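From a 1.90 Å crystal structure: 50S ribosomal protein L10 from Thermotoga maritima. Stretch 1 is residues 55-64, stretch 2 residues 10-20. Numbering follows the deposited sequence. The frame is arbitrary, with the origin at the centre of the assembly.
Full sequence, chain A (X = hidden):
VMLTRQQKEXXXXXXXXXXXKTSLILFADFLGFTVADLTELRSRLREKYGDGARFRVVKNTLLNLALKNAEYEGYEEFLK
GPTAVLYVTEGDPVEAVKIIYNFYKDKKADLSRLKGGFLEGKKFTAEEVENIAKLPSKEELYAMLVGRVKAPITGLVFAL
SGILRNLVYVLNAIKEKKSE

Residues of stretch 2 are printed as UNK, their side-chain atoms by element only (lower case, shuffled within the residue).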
# COMPACT_ATOMS: atom_id res chain seq x y z
N PHE A 55 24.09 21.87 -2.07
CA PHE A 55 23.04 22.86 -1.88
C PHE A 55 23.69 24.20 -2.20
O PHE A 55 24.53 24.68 -1.43
CB PHE A 55 22.51 22.90 -0.43
CG PHE A 55 21.32 23.81 -0.26
CD1 PHE A 55 20.10 23.50 -0.87
CD2 PHE A 55 21.43 25.00 0.45
CE1 PHE A 55 19.01 24.37 -0.77
CE2 PHE A 55 20.35 25.88 0.56
CZ PHE A 55 19.13 25.57 -0.06
N ARG A 56 23.31 24.79 -3.32
CA ARG A 56 23.88 26.06 -3.74
C ARG A 56 22.85 27.07 -4.24
O ARG A 56 21.91 26.70 -4.94
CB ARG A 56 24.91 25.84 -4.86
CG ARG A 56 26.09 24.95 -4.50
CD ARG A 56 27.18 25.07 -5.56
NE ARG A 56 26.75 24.58 -6.87
CZ ARG A 56 27.47 24.68 -7.99
NH1 ARG A 56 28.67 25.27 -7.95
NH2 ARG A 56 27.01 24.20 -9.13
N VAL A 57 23.05 28.33 -3.87
CA VAL A 57 22.16 29.39 -4.33
C VAL A 57 22.67 29.68 -5.74
O VAL A 57 23.86 29.95 -5.93
CB VAL A 57 22.30 30.67 -3.48
CG1 VAL A 57 21.51 31.81 -4.12
CG2 VAL A 57 21.80 30.40 -2.06
N VAL A 58 21.78 29.62 -6.72
CA VAL A 58 22.17 29.86 -8.10
C VAL A 58 21.21 30.78 -8.84
O VAL A 58 19.99 30.61 -8.79
CB VAL A 58 22.27 28.53 -8.89
CG1 VAL A 58 22.76 28.80 -10.31
CG2 VAL A 58 23.21 27.58 -8.17
N LYS A 59 21.78 31.76 -9.53
CA LYS A 59 21.01 32.72 -10.30
C LYS A 59 20.06 32.00 -11.26
O LYS A 59 20.42 31.01 -11.89
CB LYS A 59 21.96 33.61 -11.10
CG LYS A 59 22.98 32.83 -11.91
CD LYS A 59 23.75 33.73 -12.86
CE LYS A 59 22.82 34.39 -13.88
NZ LYS A 59 21.93 35.41 -13.26
N ASN A 60 18.83 32.51 -11.36
CA ASN A 60 17.81 31.94 -12.22
C ASN A 60 18.24 31.74 -13.67
O ASN A 60 18.08 30.66 -14.23
CB ASN A 60 16.56 32.81 -12.19
CG ASN A 60 15.91 32.84 -10.83
OD1 ASN A 60 15.53 31.80 -10.29
ND2 ASN A 60 15.77 34.03 -10.25
N THR A 61 18.78 32.79 -14.28
CA THR A 61 19.21 32.72 -15.67
C THR A 61 20.10 31.51 -15.92
O THR A 61 19.89 30.77 -16.88
CB THR A 61 19.95 34.01 -16.09
OG1 THR A 61 19.07 35.14 -15.96
CG2 THR A 61 20.42 33.92 -17.54
N LEU A 62 21.08 31.30 -15.05
CA LEU A 62 22.00 30.17 -15.15
C LEU A 62 21.23 28.84 -15.04
O LEU A 62 21.45 27.93 -15.83
CB LEU A 62 23.04 30.23 -14.02
CG LEU A 62 24.35 29.46 -14.13
CD1 LEU A 62 25.10 29.64 -12.81
CD2 LEU A 62 24.12 27.98 -14.40
N LEU A 63 20.36 28.75 -14.04
CA LEU A 63 19.57 27.54 -13.84
C LEU A 63 18.73 27.23 -15.08
O LEU A 63 18.69 26.10 -15.54
CB LEU A 63 18.63 27.71 -12.64
CG LEU A 63 19.27 27.61 -11.25
CD1 LEU A 63 18.20 27.71 -10.19
CD2 LEU A 63 20.01 26.29 -11.14
N ASN A 64 18.07 28.26 -15.59
CA ASN A 64 17.23 28.10 -16.77
C ASN A 64 18.00 27.49 -17.95
O ASN A 64 17.61 26.46 -18.47
CB ASN A 64 16.63 29.45 -17.16
CG ASN A 64 15.29 29.30 -17.86
OD1 ASN A 64 15.18 28.61 -18.87
ND2 ASN A 64 14.26 29.95 -17.32
N UNK A 10 31.03 27.97 -20.09
CA UNK A 10 31.62 26.90 -19.30
C UNK A 10 30.78 26.62 -18.05
O UNK A 10 30.55 25.47 -17.68
c UNK A 10 33.05 27.28 -18.89
c UNK A 10 34.04 26.17 -18.55
c UNK A 10 35.45 26.77 -18.46
c UNK A 10 33.67 25.52 -17.23
N UNK A 11 30.32 27.68 -17.41
CA UNK A 11 29.49 27.54 -16.22
C UNK A 11 28.18 26.84 -16.58
O UNK A 11 27.73 25.94 -15.87
c UNK A 11 30.44 30.93 -14.57
c UNK A 11 30.55 29.51 -15.10
c UNK A 11 28.25 28.79 -14.41
c UNK A 11 29.22 28.92 -15.58
N UNK A 12 27.57 27.25 -17.70
CA UNK A 12 26.32 26.65 -18.16
C UNK A 12 26.53 25.19 -18.54
O UNK A 12 25.73 24.33 -18.20
c UNK A 12 25.75 27.41 -19.41
c UNK A 12 24.55 26.65 -19.98
c UNK A 12 25.33 28.82 -19.02
N UNK A 13 27.60 24.92 -19.27
CA UNK A 13 27.89 23.56 -19.70
C UNK A 13 28.10 22.66 -18.48
O UNK A 13 27.54 21.57 -18.41
c UNK A 13 29.61 22.17 -21.02
n UNK A 13 31.33 21.14 -23.14
c UNK A 13 29.05 21.78 -22.37
c UNK A 13 29.15 23.55 -20.58
c UNK A 13 29.91 20.70 -23.01
N UNK A 14 28.91 23.12 -17.54
CA UNK A 14 29.19 22.35 -16.33
C UNK A 14 27.90 21.99 -15.61
O UNK A 14 27.65 20.82 -15.31
c UNK A 14 32.39 24.04 -14.88
o UNK A 14 33.50 23.52 -14.63
c UNK A 14 30.08 23.15 -15.38
c UNK A 14 31.49 23.37 -15.90
o UNK A 14 31.99 25.10 -14.34
N UNK A 15 27.09 23.00 -15.34
CA UNK A 15 25.81 22.81 -14.66
C UNK A 15 24.91 21.86 -15.45
O UNK A 15 24.33 20.94 -14.89
c UNK A 15 23.83 26.00 -11.77
s UNK A 15 24.21 24.29 -11.96
c UNK A 15 23.86 24.10 -13.69
c UNK A 15 25.12 24.16 -14.50
N UNK A 16 24.80 22.09 -16.76
CA UNK A 16 23.96 21.26 -17.62
C UNK A 16 24.37 19.80 -17.54
O UNK A 16 23.53 18.91 -17.51
o UNK A 16 23.44 23.01 -19.26
c UNK A 16 24.04 21.73 -19.08
N UNK A 17 25.68 19.56 -17.52
CA UNK A 17 26.19 18.20 -17.43
C UNK A 17 25.86 17.61 -16.07
O UNK A 17 25.58 16.43 -15.96
o UNK A 17 30.23 19.48 -18.64
o UNK A 17 30.05 18.03 -20.29
c UNK A 17 29.55 18.71 -19.36
c UNK A 17 28.06 18.61 -19.12
c UNK A 17 27.70 18.19 -17.69
N UNK A 18 25.91 18.42 -15.02
CA UNK A 18 25.59 17.91 -13.69
C UNK A 18 24.12 17.48 -13.67
O UNK A 18 23.81 16.35 -13.29
c UNK A 18 27.31 19.16 -12.36
c UNK A 18 25.15 18.50 -11.29
c UNK A 18 25.81 18.96 -12.59
c UNK A 18 27.62 20.30 -11.41
N UNK A 19 23.23 18.36 -14.11
CA UNK A 19 21.80 18.05 -14.13
C UNK A 19 21.46 16.85 -15.00
O UNK A 19 20.38 16.27 -14.87
c UNK A 19 20.62 21.70 -14.06
c UNK A 19 20.97 19.27 -14.59
c UNK A 19 20.63 22.78 -13.18
c UNK A 19 21.00 20.43 -13.63
c UNK A 19 21.38 20.26 -12.30
c UNK A 19 21.01 22.60 -11.85
c UNK A 19 21.39 21.34 -11.41
N UNK A 20 22.37 16.47 -15.89
CA UNK A 20 22.13 15.32 -16.75
C UNK A 20 22.37 14.01 -16.00
O UNK A 20 21.98 12.95 -16.46
c UNK A 20 23.04 15.35 -17.98
c UNK A 20 22.61 16.33 -19.07
c UNK A 20 23.41 16.10 -20.35
c UNK A 20 23.17 14.70 -20.90
n UNK A 20 24.08 14.38 -22.04

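Position 10 carries four carbons, forked at the second, and its side chain is out of reach of stretch 1; it is Leu10, an exposed residue whose carbonyl accepts the helical bond from the backbone N of position 14.

Position 11 also has four carbons, but the fork comes at the first, one arm is two carbons long, and a carbon touches Leu62. That is Ile11. CG2 of Ile11 meets CD1 of Leu62 at 3.6 Å, a branch close to the backbone serving well where the leucine reaches across.

At position 12 one carbon carries two more, the pattern of Val12. Its CA is 6.3 Å from the CA of Leu62, and so short a side chain suits this close backbone approach, although it makes no close contact with stretch 1.

Position 13 shows four carbons in a row ending in nitrogen, and position 14 three carbons, the third bearing two oxygens: Lys13 and Glu14, both clear of stretch 1 and exposed, as charged chains can comfortably be.

Position 15 has two carbons, a sulfur and a last carbon, unbranched; that last carbon touches Val58, Leu62 and Leu63, and the sulfur nears Arg56. The thioether identifies Met15. Its CE lies 3.3 Å from CG1 of Val58, 3.3 Å from CD2 of Leu62 and 3.9 Å from CD2 of Leu63, while its SD approaches NH2 of Arg56 at 4.0 Å. A slim, flexible, apolar chain suits this buried site.

Position 16, one carbon and one oxygen, is Ser16. It is buried without touching stretch 1; its small hydroxyl sits with OG 2.8 Å from O of Val12.

Position 17, three carbons with two oxygens on the third, is Glu17, its carboxylate open to solvent. Position 18 has four carbons forked at the first, one arm longer, hence Ile18; its CD1 ends 4.6 Å from NH2 of Arg56, and a branched apolar chain suits this partly exposed flank.

Position 19 is one carbon and a six-carbon ring whose edge meets Leu63: Phe19. CZ of Phe19 lies 3.9 Å from CD2 of Leu63, so a broad apolar group extends the buried surface beyond Met15. Position 20, four carbons ending in nitrogen, is Lys20, its charge exposed to solvent.

The contact works by apolar packing, with no hydrogen bond across it. The helix axes approach to 9.8 Å at 56°, and Leu62 and Leu63, whose CA-to-CB bonds point sideways, bring their ends nearer to stretch 2. Met15 is the hub, reaching Arg56 and Val58 as well as both leucines, with Ile11 and Phe19 one helical turn before and after it.

Stretch 2, residues 10-20: LIVKEMSEIFK
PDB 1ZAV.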